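Cytokinin riboside 5'-monophosphate phosphoribohydrolase (Corynebacterium glutamicum, PDB 5WQ3) is a LOG-type protein of the SLOG clan, with a Rossmann-like alpha/beta fold in which helices pack around a parallel beta-sheet. Local coordinates at residues 213-216 / 220-223; 40-43 / 47-50. All coordinates share one frame; numbering follows the deposited sequence.

Overall arrangement
The two contacts lie near the surface of the chain, their centres 44 Å apart and their nearest atoms about 28 Å apart. Contact 2 comes first along the chain: it joins 40-43, where the model begins, to the start of helix 46-64, ahead of the first strand, 70-74. Contact 1 comes late, where helix 201-216 turns toward helix 223-227 between strands 196-199 and 230-232, the latter an outermost strand of the parallel sheet within this chain. Across subunits, H40 of contact 2 packs on G219 of a second subunit, a residue that lies between the segments of contact 1, although those segments themselves touch no other chain of the assembly.

Contact 1 (213-216 / 220-223); sequences HRLV and MIDE
I221 folds back against the end of helix 201-216, laying its longer branch between L215 and V216. A chi1 of 72° sets CG1 between its own backbone N and carbonyl carbon. From CB outward, CG1 of I221 comes to 3.9 Å from CG2 of V216, close to that residue's backbone N as well. CD1 of I221, the tip, touches two groups, CG2 of V216 at 3.8 Å and CB of L215 at 4.0 Å. The turn belongs to the beta-alpha-beta crossover from strand 196-199 through helix 201-216 to strand 230-232, and the short helix 223-227 follows directly; its V226 touches both V216 and I221. Main-chain bonding closes the turn at a single acceptor. O of L215 accepts a hydrogen bond from N of M220 at 2.7 Å, bent at the hydrogen to 142°, and a weak second one from N of I221 at 3.4 Å. M220 starts toward the helix, and its CG lies 4.0 Å from CD2 of L215, the two side chains meeting nearly at right angles before the bend at chi2 carries the sulfur away. Further along, CB of E223 loosely approaches CG1 of V216, 4.2 Å away.

Contact 2 (40-43 / 47-50); sequences HNWK and PWRV
W42 drives the edge of its six-membered ring into the face of W48, a T-shaped pair with planes at 82° and six-membered centroids 4.8 Å apart. The leading atom is CZ3 of W42, which stands over the middle of the W48 indole and comes 3.4 Å from its CE2. The neighbouring CE3 of W42 lies over the CG side of the indole, 3.7 Å from CD2 of W48. Both side chains point the same way from their backbones; in W48, CG is anti to the backbone N (chi1 -169°), which sends the indole back from the helix toward 40-43. K43 borders the five-membered ring at CD1 and NE1, from the side of the plane on which W42 stands. CG of K43 rests 3.6 Å from CD1 of W48, with NE1 equally near, while the lysine's carbonyl O comes up obliquely to CD1. The same lysine's CB lies over one face of the W42 ring, near its rim. All this takes place where a loop enters the first turn of helix 46-64, and a water ties the loop to the helix's backbone. It donates to O of W42 at 2.7 Å and accepts from N of W48 at 3.1 Å, giving a main-chain N-H of the first helical turn a water as acceptor. That carbonyl also sits against the start of the W48 side chain, O of W42 being 3.4 Å from CB of W48. Upstream, H40 bonds through NE2 to ND1 of H44 and packs on G219 of a second subunit.

Contact 1 (213-216 / 220-223)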
loop_
_atom_site.group_PDB
_atom_site.type_symbol
_atom_site.label_atom_id
_atom_site.label_comp_id
_atom_site.label_asym_id
_atom_site.label_seq_id
_atom_site.Cartn_x
_atom_site.Cartn_y
_atom_site.Cartn_z
ATOM N N HIS C 213 10.187 -59.222 -47.604
ATOM C CA HIS C 213 10.942 -60.281 -46.950
ATOM C C HIS C 213 10.097 -60.914 -45.843
ATOM O O HIS C 213 10.341 -62.025 -45.404
ATOM C CB HIS C 213 12.313 -59.776 -46.470
ATOM C CG HIS C 213 13.265 -59.473 -47.594
ATOM N ND1 HIS C 213 13.919 -58.259 -47.728
ATOM C CD2 HIS C 213 13.648 -60.221 -48.662
ATOM C CE1 HIS C 213 14.670 -58.280 -48.818
ATOM N NE2 HIS C 213 14.522 -59.457 -49.407
ATOM N N ARG C 214 9.065 -60.236 -45.420
ATOM C CA ARG C 214 8.322 -60.752 -44.348
ATOM C C ARG C 214 6.886 -61.005 -44.713
ATOM O O ARG C 214 6.392 -62.113 -44.488
ATOM C CB ARG C 214 8.460 -59.794 -43.177
ATOM C CG ARG C 214 7.860 -60.258 -41.892
ATOM C CD ARG C 214 8.356 -61.629 -41.468
ATOM N NE ARG C 214 9.735 -61.559 -40.982
ATOM C CZ ARG C 214 10.257 -62.425 -40.103
ATOM N NH1 ARG C 214 9.518 -63.431 -39.601
ATOM N NH2 ARG C 214 11.514 -62.280 -39.713
ATOM N N LEU C 215 6.156 -60.045 -45.271
ATOM C CA LEU C 215 4.746 -60.397 -45.534
ATOM C C LEU C 215 4.594 -61.442 -46.690
ATOM O O LEU C 215 3.713 -62.314 -46.666
ATOM C CB LEU C 215 3.929 -59.168 -45.870
ATOM C CG LEU C 215 3.897 -58.032 -44.854
ATOM C CD1 LEU C 215 2.854 -56.954 -45.166
ATOM C CD2 LEU C 215 3.639 -58.564 -43.482
ATOM N N VAL C 216 5.385 -61.303 -47.741
ATOM C CA VAL C 216 5.290 -62.253 -48.877
ATOM C C VAL C 216 5.784 -63.606 -48.367
ATOM O O VAL C 216 5.078 -64.627 -48.410
ATOM C CB VAL C 216 6.187 -61.837 -50.065
ATOM C CG1 VAL C 216 6.128 -62.882 -51.175
ATOM C CG2 VAL C 216 5.799 -60.458 -50.597
ATOM N N MET C 220 1.362 -63.620 -46.138
ATOM C CA MET C 220 0.315 -62.684 -45.688
ATOM C C MET C 220 -0.299 -61.933 -46.884
ATOM O O MET C 220 -1.477 -61.539 -46.867
ATOM C CB MET C 220 0.924 -61.623 -44.786
ATOM C CG MET C 220 1.747 -62.093 -43.572
ATOM S SD MET C 220 0.689 -62.833 -42.369
ATOM C CE MET C 220 1.775 -63.380 -41.059
ATOM N N ILE C 221 0.551 -61.640 -47.870
ATOM C CA ILE C 221 0.125 -61.047 -49.141
ATOM C C ILE C 221 0.699 -61.883 -50.267
ATOM O O ILE C 221 1.583 -62.695 -50.052
ATOM C CB ILE C 221 0.655 -59.621 -49.308
ATOM C CG1 ILE C 221 2.151 -59.640 -49.571
ATOM C CG2 ILE C 221 0.249 -58.744 -48.109
ATOM C CD1 ILE C 221 2.783 -58.294 -49.615
ATOM N N ASP C 222 0.219 -61.660 -51.478
ATOM C CA ASP C 222 0.902 -62.212 -52.640
ATOM C C ASP C 222 1.793 -61.179 -53.209
ATOM O O ASP C 222 1.645 -59.973 -52.997
ATOM C CB ASP C 222 -0.074 -62.724 -53.659
ATOM C CG ASP C 222 -0.971 -63.773 -53.072
ATOM O OD1 ASP C 222 -0.471 -64.589 -52.267
ATOM O OD2 ASP C 222 -2.170 -63.763 -53.363
ATOM N N GLU C 223 2.783 -61.671 -53.905
ATOM C CA GLU C 223 3.837 -60.830 -54.338
ATOM C C GLU C 223 3.401 -59.722 -55.284
ATOM O O GLU C 223 3.998 -58.650 -55.277
ATOM C CB GLU C 223 4.927 -61.639 -54.985
ATOM C CG GLU C 223 6.224 -60.885 -54.932
ATOM C CD GLU C 223 7.350 -61.681 -55.526
ATOM O OE1 GLU C 223 8.481 -61.149 -55.509
ATOM O OE2 GLU C 223 7.092 -62.813 -56.019
#

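Contact 2 (40-43 / 47-50)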
loop_
_atom_site.group_PDB
_atom_site.type_symbol
_atom_site.label_atom_id
_atom_site.label_comp_id
_atom_site.label_asym_id
_atom_site.label_seq_id
_atom_site.Cartn_x
_atom_site.Cartn_y
_atom_site.Cartn_z
ATOM N N HIS C 40 -27.303 -33.855 -21.243
ATOM C CA HIS C 40 -26.389 -32.692 -21.494
ATOM C C HIS C 40 -26.684 -31.963 -22.784
ATOM O O HIS C 40 -26.766 -30.732 -22.799
ATOM C CB HIS C 40 -24.900 -33.085 -21.435
ATOM C CG HIS C 40 -24.463 -34.144 -22.421
ATOM N ND1 HIS C 40 -25.115 -35.347 -22.593
ATOM C CD2 HIS C 40 -23.369 -34.204 -23.209
ATOM C CE1 HIS C 40 -24.419 -36.098 -23.422
ATOM N NE2 HIS C 40 -23.337 -35.432 -23.764
ATOM N N ASN C 41 -26.827 -32.715 -23.864
ATOM C CA ASN C 41 -27.101 -32.131 -25.164
ATOM C C ASN C 41 -27.542 -33.212 -26.109
ATOM O O ASN C 41 -26.947 -34.301 -26.175
ATOM C CB ASN C 41 -25.844 -31.452 -25.754
ATOM C CG ASN C 41 -25.993 -29.948 -25.901
ATOM O OD1 ASN C 41 -27.096 -29.420 -26.063
ATOM N ND2 ASN C 41 -24.869 -29.253 -25.864
ATOM N N TRP C 42 -28.498 -32.850 -26.924
ATOM C CA TRP C 42 -28.827 -33.666 -28.048
ATOM C C TRP C 42 -27.610 -33.813 -28.906
ATOM O O TRP C 42 -27.347 -34.857 -29.433
ATOM C CB TRP C 42 -29.910 -32.997 -28.840
ATOM C CG TRP C 42 -29.744 -31.558 -29.035
ATOM C CD1 TRP C 42 -30.173 -30.586 -28.219
ATOM C CD2 TRP C 42 -29.140 -30.904 -30.143
ATOM N NE1 TRP C 42 -29.883 -29.374 -28.735
ATOM C CE2 TRP C 42 -29.249 -29.543 -29.925
ATOM C CE3 TRP C 42 -28.527 -31.342 -31.301
ATOM C CZ2 TRP C 42 -28.765 -28.620 -30.812
ATOM C CZ3 TRP C 42 -28.053 -30.433 -32.170
ATOM C CH2 TRP C 42 -28.171 -29.090 -31.939
ATOM N N LYS C 43 -26.845 -32.748 -29.020
ATOM C CA LYS C 43 -25.712 -32.710 -29.923
ATOM C C LYS C 43 -24.626 -33.704 -29.630
ATOM O O LYS C 43 -23.859 -34.044 -30.483
ATOM C CB LYS C 43 -25.119 -31.321 -29.932
ATOM C CG LYS C 43 -24.215 -31.053 -31.091
ATOM C CD LYS C 43 -23.354 -29.867 -30.789
ATOM C CE LYS C 43 -23.588 -28.786 -31.808
ATOM N NZ LYS C 43 -22.302 -28.116 -32.104
ATOM N N PRO C 47 -28.149 -39.962 -31.905
ATOM C CA PRO C 47 -29.093 -39.614 -32.996
ATOM C C PRO C 47 -28.587 -38.497 -33.837
ATOM O O PRO C 47 -28.556 -38.585 -35.065
ATOM C CB PRO C 47 -30.373 -39.213 -32.261
ATOM C CG PRO C 47 -30.321 -40.026 -31.007
ATOM C CD PRO C 47 -28.827 -39.965 -30.609
ATOM N N TRP C 48 -28.076 -37.481 -33.155
ATOM C CA TRP C 48 -27.446 -36.370 -33.838
ATOM C C TRP C 48 -26.174 -36.747 -34.553
ATOM O O TRP C 48 -25.886 -36.231 -35.617
ATOM C CB TRP C 48 -27.136 -35.244 -32.853
ATOM C CG TRP C 48 -26.725 -33.945 -33.571
ATOM C CD1 TRP C 48 -25.523 -33.362 -33.540
ATOM C CD2 TRP C 48 -27.556 -33.121 -34.414
ATOM N NE1 TRP C 48 -25.540 -32.178 -34.300
ATOM C CE2 TRP C 48 -26.779 -32.048 -34.860
ATOM C CE3 TRP C 48 -28.897 -33.213 -34.850
ATOM C CZ2 TRP C 48 -27.269 -31.068 -35.701
ATOM C CZ3 TRP C 48 -29.395 -32.207 -35.634
ATOM C CH2 TRP C 48 -28.580 -31.142 -36.066
ATOM N N ARG C 49 -25.388 -37.621 -33.956
ATOM C CA ARG C 49 -24.183 -38.090 -34.633
ATOM C C ARG C 49 -24.480 -38.753 -36.004
ATOM O O ARG C 49 -23.789 -38.515 -36.985
ATOM C CB ARG C 49 -23.486 -39.106 -33.757
ATOM C CG ARG C 49 -22.353 -39.799 -34.460
ATOM C CD ARG C 49 -21.182 -39.738 -33.529
ATOM N NE ARG C 49 -19.968 -40.194 -34.150
ATOM C CZ ARG C 49 -19.323 -41.251 -33.710
ATOM N NH1 ARG C 49 -19.845 -41.903 -32.705
ATOM N NH2 ARG C 49 -18.197 -41.659 -34.316
ATOM N N VAL C 50 -25.499 -39.600 -36.032
ATOM C CA VAL C 50 -25.928 -40.267 -37.288
ATOM C C VAL C 50 -26.389 -39.230 -38.339
ATOM O O VAL C 50 -26.017 -39.305 -39.532
ATOM C CB VAL C 50 -26.985 -41.338 -36.920
ATOM C CG1 VAL C 50 -27.877 -41.690 -38.056
ATOM C CG2 VAL C 50 -26.246 -42.585 -36.345
HETATM O O HOH W 1 -29.096 -36.740 -30.355
#